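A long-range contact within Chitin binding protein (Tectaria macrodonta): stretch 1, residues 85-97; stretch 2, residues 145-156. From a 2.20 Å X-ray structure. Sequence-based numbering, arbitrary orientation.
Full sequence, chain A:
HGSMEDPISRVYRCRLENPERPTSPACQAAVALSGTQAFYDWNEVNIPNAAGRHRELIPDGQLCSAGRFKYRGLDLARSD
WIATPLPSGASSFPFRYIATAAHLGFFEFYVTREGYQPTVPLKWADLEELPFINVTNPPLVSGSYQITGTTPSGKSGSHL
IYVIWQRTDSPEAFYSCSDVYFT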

# COMPACT_ATOMS: atom_id res chain seq x y z
N PRO A 85 5.19 -6.99 11.19
CA PRO A 85 5.32 -8.45 11.26
C PRO A 85 3.99 -9.13 10.90
O PRO A 85 2.95 -8.70 11.35
CB PRO A 85 5.64 -8.71 12.75
CG PRO A 85 6.27 -7.45 13.22
CD PRO A 85 5.56 -6.35 12.48
N LEU A 86 4.06 -10.18 10.09
CA LEU A 86 2.88 -10.82 9.52
C LEU A 86 3.11 -12.34 9.42
O LEU A 86 4.12 -12.75 8.90
CB LEU A 86 2.67 -10.22 8.12
CG LEU A 86 1.42 -10.55 7.32
CD1 LEU A 86 0.18 -10.55 8.18
CD2 LEU A 86 1.24 -9.55 6.19
N PRO A 87 2.18 -13.19 9.92
CA PRO A 87 2.37 -14.64 9.68
C PRO A 87 2.08 -15.07 8.24
O PRO A 87 1.08 -14.64 7.65
CB PRO A 87 1.40 -15.29 10.67
CG PRO A 87 0.38 -14.24 10.93
CD PRO A 87 1.15 -12.95 10.94
N SER A 88 2.99 -15.88 7.70
CA SER A 88 2.85 -16.54 6.42
C SER A 88 2.00 -17.81 6.60
O SER A 88 2.24 -18.54 7.54
CB SER A 88 4.24 -16.92 5.91
OG SER A 88 4.18 -17.54 4.65
N GLY A 89 1.01 -18.06 5.74
CA GLY A 89 0.13 -19.24 5.85
C GLY A 89 -0.82 -19.19 7.05
O GLY A 89 -0.89 -20.12 7.84
N ALA A 90 -1.56 -18.09 7.18
CA ALA A 90 -2.54 -17.93 8.26
C ALA A 90 -3.73 -17.15 7.75
O ALA A 90 -3.59 -16.34 6.83
CB ALA A 90 -1.94 -17.21 9.45
N SER A 91 -4.88 -17.40 8.36
CA SER A 91 -6.14 -16.80 7.92
C SER A 91 -6.73 -15.76 8.88
O SER A 91 -7.76 -15.17 8.59
CB SER A 91 -7.17 -17.90 7.68
OG SER A 91 -7.36 -18.60 8.88
N SER A 92 -6.09 -15.54 10.03
CA SER A 92 -6.62 -14.67 11.06
C SER A 92 -6.06 -13.24 11.11
O SER A 92 -6.45 -12.46 11.99
CB SER A 92 -6.37 -15.33 12.41
OG SER A 92 -6.99 -16.60 12.40
N PHE A 93 -5.14 -12.86 10.23
CA PHE A 93 -4.60 -11.52 10.37
C PHE A 93 -5.70 -10.48 10.18
O PHE A 93 -6.45 -10.58 9.20
CB PHE A 93 -3.48 -11.24 9.42
CG PHE A 93 -2.77 -9.97 9.74
CD1 PHE A 93 -1.80 -9.94 10.73
CD2 PHE A 93 -3.09 -8.78 9.08
CE1 PHE A 93 -1.13 -8.76 11.02
CE2 PHE A 93 -2.43 -7.59 9.37
CZ PHE A 93 -1.45 -7.59 10.35
N PRO A 94 -5.83 -9.51 11.12
CA PRO A 94 -6.87 -8.47 11.02
C PRO A 94 -6.47 -7.34 10.06
O PRO A 94 -5.96 -6.29 10.49
CB PRO A 94 -7.03 -7.97 12.47
CG PRO A 94 -5.73 -8.25 13.12
CD PRO A 94 -5.07 -9.39 12.39
N PHE A 95 -6.67 -7.58 8.76
CA PHE A 95 -6.40 -6.56 7.75
C PHE A 95 -7.40 -5.41 7.90
O PHE A 95 -8.64 -5.63 8.01
CB PHE A 95 -6.44 -7.08 6.31
CG PHE A 95 -5.45 -8.17 6.01
CD1 PHE A 95 -4.12 -7.87 5.73
CD2 PHE A 95 -5.87 -9.52 5.98
CE1 PHE A 95 -3.21 -8.88 5.44
CE2 PHE A 95 -4.96 -10.52 5.68
CZ PHE A 95 -3.64 -10.20 5.42
N ARG A 96 -6.87 -4.18 7.87
CA ARG A 96 -7.69 -2.96 7.98
C ARG A 96 -7.26 -1.95 6.94
O ARG A 96 -6.07 -1.75 6.77
CB ARG A 96 -7.57 -2.34 9.36
CG ARG A 96 -7.89 -3.27 10.52
CD ARG A 96 -9.38 -3.53 10.65
NE ARG A 96 -9.65 -4.41 11.79
CZ ARG A 96 -9.84 -5.74 11.74
NH1 ARG A 96 -9.81 -6.44 10.60
NH2 ARG A 96 -10.10 -6.39 12.87
N TYR A 97 -8.24 -1.34 6.26
CA TYR A 97 -8.03 -0.24 5.31
C TYR A 97 -8.83 0.93 5.85
O TYR A 97 -10.08 0.88 5.87
CB TYR A 97 -8.52 -0.61 3.90
CG TYR A 97 -8.13 0.38 2.80
CD1 TYR A 97 -8.74 1.63 2.67
CD2 TYR A 97 -7.13 0.05 1.90
CE1 TYR A 97 -8.35 2.50 1.68
CE2 TYR A 97 -6.74 0.92 0.91
CZ TYR A 97 -7.35 2.14 0.81
OH TYR A 97 -6.92 2.96 -0.21
N TYR A 145 -12.40 -0.43 6.87
CA TYR A 145 -12.80 -1.68 6.26
C TYR A 145 -12.02 -2.83 6.92
O TYR A 145 -10.81 -2.75 7.05
CB TYR A 145 -12.52 -1.66 4.76
CG TYR A 145 -13.42 -0.77 3.95
CD1 TYR A 145 -14.78 -1.08 3.76
CD2 TYR A 145 -12.91 0.38 3.32
CE1 TYR A 145 -15.59 -0.28 2.97
CE2 TYR A 145 -13.72 1.19 2.53
CZ TYR A 145 -15.05 0.86 2.36
OH TYR A 145 -15.82 1.68 1.58
N GLN A 146 -12.74 -3.85 7.37
CA GLN A 146 -12.18 -5.09 7.90
C GLN A 146 -12.20 -6.13 6.79
O GLN A 146 -13.23 -6.39 6.18
CB GLN A 146 -13.02 -5.60 9.08
CG GLN A 146 -13.24 -4.55 10.15
CD GLN A 146 -13.66 -5.11 11.48
OE1 GLN A 146 -14.28 -6.17 11.57
NE2 GLN A 146 -13.32 -4.40 12.54
N ILE A 147 -11.04 -6.74 6.54
CA ILE A 147 -10.84 -7.65 5.42
C ILE A 147 -10.22 -8.95 5.95
O ILE A 147 -9.28 -8.92 6.77
CB ILE A 147 -9.96 -6.95 4.34
CG1 ILE A 147 -10.77 -5.78 3.70
CG2 ILE A 147 -9.43 -7.93 3.29
CD1 ILE A 147 -9.95 -4.83 2.88
N THR A 148 -10.73 -10.07 5.46
CA THR A 148 -10.24 -11.40 5.85
C THR A 148 -9.66 -12.14 4.65
O THR A 148 -10.22 -12.12 3.54
CB THR A 148 -11.37 -12.25 6.44
OG1 THR A 148 -12.50 -12.21 5.55
CG2 THR A 148 -11.76 -11.74 7.83
N GLY A 149 -8.53 -12.80 4.88
CA GLY A 149 -7.91 -13.63 3.88
C GLY A 149 -6.81 -14.46 4.47
O GLY A 149 -6.39 -14.23 5.61
N THR A 150 -6.35 -15.42 3.69
CA THR A 150 -5.23 -16.26 4.05
C THR A 150 -3.98 -15.66 3.40
O THR A 150 -3.96 -15.40 2.18
CB THR A 150 -5.47 -17.72 3.62
OG1 THR A 150 -6.60 -18.23 4.33
CG2 THR A 150 -4.25 -18.61 3.94
N THR A 151 -2.96 -15.40 4.22
CA THR A 151 -1.66 -14.99 3.73
C THR A 151 -1.00 -16.15 3.01
O THR A 151 -1.17 -17.31 3.42
CB THR A 151 -0.74 -14.55 4.88
OG1 THR A 151 -0.63 -15.60 5.84
CG2 THR A 151 -1.33 -13.30 5.52
N PRO A 152 -0.24 -15.86 1.94
CA PRO A 152 0.45 -16.98 1.28
C PRO A 152 1.52 -17.62 2.20
O PRO A 152 2.10 -16.93 3.07
CB PRO A 152 1.06 -16.32 0.02
CG PRO A 152 0.40 -14.99 -0.09
CD PRO A 152 0.11 -14.57 1.31
N SER A 153 1.75 -18.92 2.02
CA SER A 153 2.31 -19.75 3.09
C SER A 153 3.80 -20.10 3.07
O SER A 153 4.31 -20.54 4.10
CB SER A 153 1.50 -21.04 3.28
OG SER A 153 1.41 -21.74 2.07
N GLY A 154 4.52 -19.88 1.99
CA GLY A 154 5.94 -20.26 2.04
C GLY A 154 6.88 -19.08 2.13
O GLY A 154 7.89 -19.06 1.47
N LYS A 155 6.53 -18.09 2.94
CA LYS A 155 7.21 -16.80 2.90
C LYS A 155 7.86 -16.50 4.23
O LYS A 155 7.36 -16.89 5.24
CB LYS A 155 6.19 -15.72 2.59
CG LYS A 155 5.41 -15.96 1.31
CD LYS A 155 4.66 -14.71 0.87
CE LYS A 155 5.59 -13.64 0.29
NZ LYS A 155 6.25 -14.04 -0.97
N SER A 156 8.97 -15.78 4.20
CA SER A 156 9.58 -15.21 5.40
C SER A 156 10.38 -13.95 5.04
O SER A 156 10.78 -13.78 3.90
CB SER A 156 10.47 -16.24 6.09
OG SER A 156 11.44 -16.68 5.17
O HOH W 1 -4.52 -13.98 7.60
O HOH W 2 -7.59 -12.61 7.73
O HOH W 3 -10.04 -9.00 9.44

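The two stretches form a mixed contact: a short antiparallel strand pairing at one end, and at the other a loop-to-loop junction held by backbone groups and small hydroxyl side chains.

Strands 95-97 and 145-147 run nearly antiparallel, at 152°. Tyr 97 and Tyr 145 make the full reciprocal pair, Tyr 97 N to Tyr 145 O at 3.0 Å and Tyr 145 N to Tyr 97 O at 2.8 Å, while Ile 147 N donates to Phe 95 O at 3.0 Å. Side chains alternate across the sheet. Phe 95, Tyr 97, Tyr 145 and Ile 147 share one buried face, where bulky apolar surface belongs; Phe 95 CB lies 4.0 Å from Ile 147 CB. Arg 96 and Gln 146 occupy the other, more open face, where polar ends can meet solvent. The Arg 96 guanidinium lays one face over Gln 146 CB (NH1 to CB, 3.6 Å), and its NH1 also donates to Phe 95 O at 3.0 Å.

Beyond Ile 147 the chains part enough for water. Water 1 joins Ala 90 O and Gly 149 O, and water 2 links Gly 149 N with Ser 91 O and Phe 93 O.

Thr 151 then anchors the loops. Its N donates to Ala 90 O (2.8 Å), and its OG1 donates to Pro 87 O (2.7 Å) while accepting from Ala 90 N (3.0 Å), using the hydroxyl's double capacity. Its methyl serves a different need: CG2 meets the edge of the Phe 95 ring at CZ, 3.9 Å away. Ser 88 OG likewise works both ways, donating to Pro 152 O at 2.7 Å and accepting from Lys 155 N at 3.0 Å. Glycine suits position 89 because phi is positive and an ideal CB modelled on Gly 89 would fall 2.8 Å from Ser 153 CB, a clash.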